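Local atomic coordinates of endolysin B (PDB entry 3HC7), a protein that hydrolyses the ester junction between mycolic acids and arabinogalactan in the mycobacterial cell wall, breaking down the outer membrane so that phage progeny are released. Residues I64-D69 with R102-F106; A74-G80 with R109-F115; I186-A190 with V200-L204. One frame throughout, in Å; residues are numbered along the deposited sequence.

From the N terminus the chain lays down strands 5-9 and 35-38, then helix 50-70, whose last turns enter contact 1. It next runs straight into strand 76-81, the first partner of contact 2, passes through helix 83-96, and returns in 102-106 to close contact 1 over that strand. Strand 110-116 follows and closes contact 2. The two contacts therefore cross rather than nest, and they touch: Leu-68 and Ile-64 of contact 1 pack on Phe-76 and Met-78 of contact 2, joining helix layer to sheet. Contact 3 comes later, in series, across the ten-residue loop 190-199 between helices 179-189 and 200-207; its nearest atoms are about 12 Å from contact 2.

Contact 1 of 3, residues I64-D69 with R102-F106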
# COMPACT_ATOMS: atom_id res chain seq x y z
N ILE A 64 14.67 3.55 7.30
CA ILE A 64 15.18 4.48 6.31
C ILE A 64 16.24 5.41 6.91
O ILE A 64 17.31 5.60 6.34
CB ILE A 64 14.05 5.33 5.69
CG1 ILE A 64 13.26 4.49 4.69
CG2 ILE A 64 14.63 6.56 5.01
CD1 ILE A 64 11.99 5.16 4.17
N GLU A 65 15.92 5.97 8.07
CA GLU A 65 16.86 6.82 8.79
C GLU A 65 18.15 6.07 9.09
O GLU A 65 19.24 6.61 8.91
CB GLU A 65 16.25 7.28 10.11
CG GLU A 65 15.20 8.35 9.97
CD GLU A 65 14.56 8.69 11.29
OE1 GLU A 65 14.76 7.93 12.26
OE2 GLU A 65 13.85 9.72 11.35
N LEU A 66 18.02 4.84 9.57
CA LEU A 66 19.19 4.06 9.93
C LEU A 66 20.12 3.87 8.74
O LEU A 66 21.24 4.40 8.71
CB LEU A 66 18.79 2.70 10.50
CG LEU A 66 18.09 2.73 11.85
CD1 LEU A 66 17.85 1.31 12.35
CD2 LEU A 66 18.90 3.52 12.85
N LYS A 67 19.66 3.12 7.75
CA LYS A 67 20.49 2.78 6.60
C LYS A 67 21.05 4.03 5.92
O LYS A 67 22.23 4.08 5.59
CB LYS A 67 19.68 1.96 5.60
CG LYS A 67 19.64 0.47 5.92
CD LYS A 67 19.32 0.19 7.37
CE LYS A 67 19.44 -1.30 7.68
NZ LYS A 67 19.19 -1.60 9.12
N LEU A 68 20.21 5.04 5.74
CA LEU A 68 20.60 6.22 4.98
C LEU A 68 21.50 7.19 5.74
O LEU A 68 22.29 7.92 5.13
CB LEU A 68 19.36 6.94 4.43
CG LEU A 68 18.98 6.53 3.00
CD1 LEU A 68 19.17 5.04 2.77
CD2 LEU A 68 17.57 6.95 2.67
N ASP A 69 21.40 7.21 7.07
CA ASP A 69 22.34 7.98 7.87
C ASP A 69 23.71 7.29 7.88
O ASP A 69 24.75 7.94 7.90
CB ASP A 69 21.84 8.17 9.30
CG ASP A 69 20.96 9.40 9.46
OD1 ASP A 69 20.99 10.27 8.56
OD2 ASP A 69 20.23 9.49 10.47
N ARG A 102 9.86 14.35 8.53
CA ARG A 102 11.00 13.70 9.18
C ARG A 102 12.04 13.16 8.20
O ARG A 102 13.22 13.11 8.52
CB ARG A 102 10.50 12.57 10.09
CG ARG A 102 11.56 11.90 10.95
CD ARG A 102 10.91 11.04 12.02
NE ARG A 102 11.84 10.09 12.64
CZ ARG A 102 11.47 9.06 13.39
NH1 ARG A 102 10.18 8.83 13.62
NH2 ARG A 102 12.38 8.25 13.91
N LEU A 103 11.60 12.75 7.01
CA LEU A 103 12.52 12.14 6.06
C LEU A 103 12.77 13.03 4.84
O LEU A 103 13.29 12.56 3.83
CB LEU A 103 11.98 10.78 5.61
CG LEU A 103 11.71 9.77 6.72
CD1 LEU A 103 11.09 8.51 6.16
CD2 LEU A 103 12.99 9.45 7.46
N HIS A 104 12.40 14.30 4.95
CA HIS A 104 12.45 15.19 3.81
C HIS A 104 13.87 15.37 3.31
O HIS A 104 14.09 15.54 2.12
CB HIS A 104 11.83 16.55 4.15
CG HIS A 104 11.77 17.49 2.98
ND1 HIS A 104 10.97 17.25 1.88
CD2 HIS A 104 12.42 18.65 2.74
CE1 HIS A 104 11.12 18.24 1.01
NE2 HIS A 104 11.99 19.10 1.51
N ARG A 105 14.84 15.32 4.23
CA ARG A 105 16.24 15.49 3.86
C ARG A 105 16.74 14.33 3.01
O ARG A 105 17.81 14.41 2.41
CB ARG A 105 17.12 15.63 5.11
CG ARG A 105 17.14 14.40 6.01
CD ARG A 105 17.68 14.75 7.39
NE ARG A 105 17.51 13.65 8.33
CZ ARG A 105 18.42 12.71 8.55
NH1 ARG A 105 19.57 12.73 7.90
NH2 ARG A 105 18.17 11.73 9.42
N PHE A 106 15.98 13.24 2.94
CA PHE A 106 16.38 12.12 2.09
C PHE A 106 15.69 12.20 0.73
O PHE A 106 15.92 11.37 -0.14
CB PHE A 106 16.08 10.77 2.74
CG PHE A 106 16.76 10.56 4.07
CD1 PHE A 106 18.14 10.53 4.15
CD2 PHE A 106 16.01 10.39 5.22
CE1 PHE A 106 18.77 10.34 5.37
CE2 PHE A 106 16.63 10.19 6.44
CZ PHE A 106 18.01 10.17 6.52
O HOH W 1 15.31 11.67 10.74
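The ring of Phe-106 is the main bump here, seated against one side of the last turns of helix 50-70. Its CA-to-CB bond points toward the helix, and the m rotamer (chi1 -59°) sets the ring in a shallow hollow formed by Ile-64, Glu-65 and Leu-68: Leu-68 CB lies 3.6 Å from Phe-106 CE1, Ile-64 CG2 4.1 Å from Phe-106 CD2, and Glu-65 CA 4.1 Å from Phe-106 CE2. At the ring edge, Asp-69 OD1 comes to 3.6 Å from Phe-106 CZ. Leu-103 is a second, smaller bump; its CD2 presses on Glu-65 CG at 3.5 Å and its CD1 meets Ile-64 CD1 at 4.0 Å. The two come from one side of a short turn, in which Phe-106 N bonds to Leu-103 O at 2.9 Å. In the alpha/beta hydrolase fold this turn belongs to the connection from helix 83-96 to strand 110-116, and it packs beside helix 50-70 on the central sheet; beneath it, Ile-64, Leu-68 and Phe-106 all rest on Phe-76 of strand 76-81. Over the apolar floor, two arginines reach out along the solvent side. Arg-102, extended through chi1 to chi3, forms a two-pronged salt bridge with Glu-65, NE to OE2 at a very short 2.4 Å and NH2 to OE1 at 2.9 Å. Arg-105 does likewise with Asp-69, one helical turn after Glu-65: NH1 to OD1 at 2.9 Å and NH2 to OD2 at 3.2 Å. Water 1 sits in the notch between these pairs, donating to Glu-65 OE2 at 2.5 Å and accepting from Arg-105 NH2 at 3.2 Å.

Contact 2 of 3, residues A74-G80 with R109-F115; sequences ADFAMAG and RLKKVIF
Phe-76 (chi1 74°, p) lays one face of its ring under Leu-110, whose CD1 stands 3.8 Å from the ring centroid, 20° off the normal, in a CH-pi contact; Leu-110 is t at chi1 and p at chi2. The two residues start adjacent parallel strands, 76-80 and 110-115, whose axes run 4.6 Å apart at 3°. Register pairs Phe-76 with Leu-110, Met-78 with Val-113, Ala-79 with Ile-114 and Gly-80 with Phe-115. Within the strands the backbone is extended except at Lys-111 (phi/psi -106/-38), where the second strand gains one residue on the first; Arg-109, just before, is also non-extended (-103/-7). Hydrogen bonds run Phe-76 N to Arg-109 O (3.0 Å), Lys-111 N to Phe-76 O (3.0 Å), Met-78 N to Lys-112 O (3.0 Å), Ile-114 N to Met-78 O (2.7 Å) and Gly-80 N to Ile-114 O (2.9 Å). Met-78 (m, t, m) shares the Phe-76 face, its CE 4.2 Å from Val-113 CG2. Ala-77, Ala-79, Lys-112 and Ile-114 point to the other face, Ala-79 CB lying 4.0 Å from Ile-114 CB; the Lys-112 amine continues to a salt bridge with Glu-157. Arg-109 NH2 and NE both donate to Ala-74 O, at 2.8 and 3.0 Å. With helix 83-96 this is a beta-alpha-beta unit of the alpha/beta hydrolase sheet, and Gly-80 leads into the nucleophile elbow carrying the catalytic Ser-82. Backbone bonding and apolar side chains thus dominate, while Lys-112 N, buried without a partner, is consistent with the local break in bonding at Lys-111.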
# COMPACT_ATOMS: atom_id res chain seq x y z
N ALA A 74 24.41 6.63 -0.33
CA ALA A 74 23.49 5.60 -0.78
C ALA A 74 22.13 6.20 -1.11
O ALA A 74 21.52 6.86 -0.27
CB ALA A 74 23.33 4.53 0.30
N ASP A 75 21.68 5.97 -2.34
CA ASP A 75 20.33 6.36 -2.72
C ASP A 75 19.41 5.24 -2.26
O ASP A 75 19.88 4.24 -1.72
CB ASP A 75 20.23 6.56 -4.23
CG ASP A 75 20.94 7.82 -4.69
OD1 ASP A 75 21.14 8.73 -3.86
OD2 ASP A 75 21.30 7.89 -5.88
N PHE A 76 18.10 5.40 -2.44
CA PHE A 76 17.19 4.32 -2.04
C PHE A 76 15.95 4.21 -2.90
O PHE A 76 15.64 5.09 -3.71
CB PHE A 76 16.83 4.40 -0.55
CG PHE A 76 15.86 5.51 -0.22
CD1 PHE A 76 16.22 6.84 -0.34
CD2 PHE A 76 14.58 5.21 0.26
CE1 PHE A 76 15.34 7.86 -0.03
CE2 PHE A 76 13.69 6.22 0.59
CZ PHE A 76 14.07 7.55 0.44
N ALA A 77 15.23 3.10 -2.70
CA ALA A 77 13.98 2.83 -3.39
C ALA A 77 13.04 2.15 -2.40
O ALA A 77 13.48 1.60 -1.39
CB ALA A 77 14.24 1.92 -4.60
N MET A 78 11.75 2.20 -2.68
CA MET A 78 10.77 1.55 -1.81
C MET A 78 9.78 0.74 -2.63
O MET A 78 9.47 1.09 -3.77
CB MET A 78 10.02 2.59 -0.97
CG MET A 78 10.88 3.38 0.01
SD MET A 78 9.90 4.52 1.01
CE MET A 78 9.22 5.57 -0.27
N ALA A 79 9.28 -0.34 -2.05
CA ALA A 79 8.33 -1.21 -2.73
C ALA A 79 7.35 -1.79 -1.73
O ALA A 79 7.73 -2.43 -0.75
CB ALA A 79 9.07 -2.33 -3.46
N GLY A 80 6.07 -1.57 -2.00
CA GLY A 80 5.02 -2.07 -1.13
C GLY A 80 3.83 -2.60 -1.91
O GLY A 80 3.48 -2.07 -2.97
N ARG A 109 17.48 11.80 -2.42
CA ARG A 109 18.14 10.50 -2.58
C ARG A 109 17.18 9.38 -2.98
O ARG A 109 17.61 8.27 -3.29
CB ARG A 109 18.90 10.13 -1.31
CG ARG A 109 20.09 11.01 -1.06
CD ARG A 109 20.54 10.93 0.37
NE ARG A 109 21.18 9.66 0.68
CZ ARG A 109 21.57 9.31 1.90
NH1 ARG A 109 21.38 10.15 2.91
NH2 ARG A 109 22.15 8.14 2.10
N LEU A 110 15.88 9.68 -2.98
CA LEU A 110 14.88 8.71 -3.38
C LEU A 110 14.83 8.64 -4.90
O LEU A 110 14.57 9.65 -5.56
CB LEU A 110 13.50 9.10 -2.83
CG LEU A 110 12.32 8.20 -3.22
CD1 LEU A 110 12.54 6.77 -2.76
CD2 LEU A 110 11.01 8.75 -2.66
N LYS A 111 15.07 7.46 -5.46
CA LYS A 111 15.11 7.31 -6.91
C LYS A 111 13.88 6.61 -7.49
O LYS A 111 13.41 6.96 -8.57
CB LYS A 111 16.38 6.56 -7.34
CG LYS A 111 17.67 7.29 -7.00
CD LYS A 111 17.66 8.71 -7.55
CE LYS A 111 18.98 9.42 -7.25
NZ LYS A 111 18.95 10.85 -7.68
N LYS A 112 13.37 5.61 -6.77
CA LYS A 112 12.31 4.77 -7.31
C LYS A 112 11.35 4.30 -6.24
O LYS A 112 11.77 3.90 -5.15
CB LYS A 112 12.91 3.54 -8.00
CG LYS A 112 13.82 3.84 -9.19
CD LYS A 112 14.50 2.57 -9.67
CE LYS A 112 15.56 2.88 -10.72
NZ LYS A 112 14.97 2.96 -12.08
N VAL A 113 10.06 4.33 -6.55
CA VAL A 113 9.06 3.77 -5.67
C VAL A 113 8.17 2.84 -6.45
O VAL A 113 7.78 3.16 -7.58
CB VAL A 113 8.17 4.85 -5.04
CG1 VAL A 113 7.28 4.24 -3.98
CG2 VAL A 113 9.02 5.93 -4.43
N ILE A 114 7.85 1.69 -5.86
CA ILE A 114 6.96 0.72 -6.48
C ILE A 114 5.76 0.43 -5.60
O ILE A 114 5.91 0.09 -4.42
CB ILE A 114 7.68 -0.61 -6.74
CG1 ILE A 114 8.75 -0.45 -7.81
CG2 ILE A 114 6.67 -1.68 -7.16
CD1 ILE A 114 9.70 -1.61 -7.90
N PHE A 115 4.57 0.56 -6.18
CA PHE A 115 3.34 0.12 -5.54
C PHE A 115 2.67 -0.96 -6.37
O PHE A 115 2.59 -0.85 -7.60
CB PHE A 115 2.36 1.29 -5.41
CG PHE A 115 2.90 2.47 -4.67
CD1 PHE A 115 2.96 2.47 -3.28
CD2 PHE A 115 3.33 3.60 -5.36
CE1 PHE A 115 3.45 3.58 -2.59
CE2 PHE A 115 3.81 4.70 -4.67
CZ PHE A 115 3.88 4.69 -3.29

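Contact 3 of 3, residues I186-A190 with V200-L204; sequences IVMKA and VVAQL
Ile-186, on the last turns of helix 179-189 (phi/psi -57/-48), points at the opposite segment with chi1 -79° (m) and chi2 168° (t). Its CG2 lies 4.1 Å from Val-200 CG1, its CD1 4.2 Å from Leu-204 CD2, and its CG1 3.7 Å from Gln-203 OE1. Val-187 and Met-188 turn away; Val-187 packs on Ile-223 and Leu-226 of helix 212-230. Lys-189 closes the helix, with CB 4.4 Å from Gln-203 OE1. Ala-190 then leaves helical geometry (-71/150) and directs its CB onto Val-200 CG2 at 3.6 Å; their CA atoms, 5.6 Å apart, fix the nearest approach. Segment 200-204 is helical throughout, Leu-204 N bonding to Val-200 O at 2.8 Å. Val-200 (chi1 169°, t) sets CG1 against Ile-186 and CG2 against Ala-190. Gln-203 (m, t, chi3 72°) lies across the gap, NE2 3.5 Å from Ala-190 CA, yet no hydrogen bond joins the segments: this amide donates to Asp-198 O in the intervening loop. Val-200 and Leu-204 also touch helix 212-230, at Ala-219 and Ile-212. This is packing between two consecutive helices joined by loop 190-199, in the helical part of the alpha/beta hydrolase fold away from the central sheet.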
# COMPACT_ATOMS: atom_id res chain seq x y z
N ILE A 186 -14.28 2.54 5.73
CA ILE A 186 -14.41 2.46 7.18
C ILE A 186 -13.61 1.28 7.74
O ILE A 186 -12.85 1.42 8.70
CB ILE A 186 -15.88 2.37 7.58
CG1 ILE A 186 -16.50 3.77 7.52
CG2 ILE A 186 -16.03 1.76 8.98
CD1 ILE A 186 -17.99 3.79 7.60
N VAL A 187 -13.79 0.11 7.12
CA VAL A 187 -13.10 -1.11 7.54
C VAL A 187 -11.57 -0.95 7.51
O VAL A 187 -10.86 -1.32 8.45
CB VAL A 187 -13.54 -2.32 6.67
CG1 VAL A 187 -12.57 -3.46 6.79
CG2 VAL A 187 -14.91 -2.77 7.11
N MET A 188 -11.07 -0.36 6.43
CA MET A 188 -9.63 -0.15 6.32
C MET A 188 -9.04 0.85 7.33
O MET A 188 -7.89 0.70 7.73
CB MET A 188 -9.28 0.25 4.90
CG MET A 188 -9.39 -0.89 3.91
SD MET A 188 -9.06 -0.32 2.24
CE MET A 188 -7.72 0.81 2.55
N LYS A 189 -9.83 1.84 7.75
CA LYS A 189 -9.33 2.87 8.68
C LYS A 189 -9.61 2.60 10.16
O LYS A 189 -9.08 3.29 11.03
CB LYS A 189 -9.93 4.23 8.30
CG LYS A 189 -9.54 4.71 6.92
CD LYS A 189 -10.54 5.72 6.40
CE LYS A 189 -10.62 6.96 7.29
NZ LYS A 189 -11.55 7.97 6.69
N ALA A 190 -10.46 1.62 10.46
CA ALA A 190 -10.95 1.42 11.81
C ALA A 190 -9.87 0.91 12.77
O ALA A 190 -8.97 0.18 12.35
CB ALA A 190 -12.14 0.46 11.80
N VAL A 200 -15.40 0.71 13.86
CA VAL A 200 -16.35 0.53 12.77
C VAL A 200 -17.71 1.09 13.18
O VAL A 200 -18.34 1.83 12.42
CB VAL A 200 -16.49 -0.94 12.35
CG1 VAL A 200 -17.69 -1.13 11.39
CG2 VAL A 200 -15.19 -1.43 11.71
N VAL A 201 -18.15 0.76 14.39
CA VAL A 201 -19.49 1.16 14.85
C VAL A 201 -19.63 2.68 15.00
O VAL A 201 -20.66 3.26 14.64
CB VAL A 201 -19.91 0.44 16.15
CG1 VAL A 201 -21.13 1.11 16.77
CG2 VAL A 201 -20.20 -1.03 15.88
N ALA A 202 -18.59 3.33 15.53
CA ALA A 202 -18.60 4.79 15.65
C ALA A 202 -18.70 5.42 14.27
O ALA A 202 -19.48 6.34 14.04
CB ALA A 202 -17.36 5.27 16.36
N GLN A 203 -17.89 4.92 13.35
CA GLN A 203 -17.89 5.40 11.98
C GLN A 203 -19.21 5.15 11.25
O GLN A 203 -19.65 5.99 10.45
CB GLN A 203 -16.71 4.82 11.20
CG GLN A 203 -15.35 5.27 11.73
CD GLN A 203 -14.19 4.80 10.86
OE1 GLN A 203 -13.98 5.29 9.75
NE2 GLN A 203 -13.42 3.85 11.38
N LEU A 204 -19.84 4.01 11.52
CA LEU A 204 -21.13 3.71 10.90
C LEU A 204 -22.16 4.74 11.32
O LEU A 204 -22.99 5.17 10.51
CB LEU A 204 -21.61 2.29 11.26
CG LEU A 204 -20.88 1.15 10.54
CD1 LEU A 204 -21.43 -0.21 11.00
CD2 LEU A 204 -21.02 1.32 9.02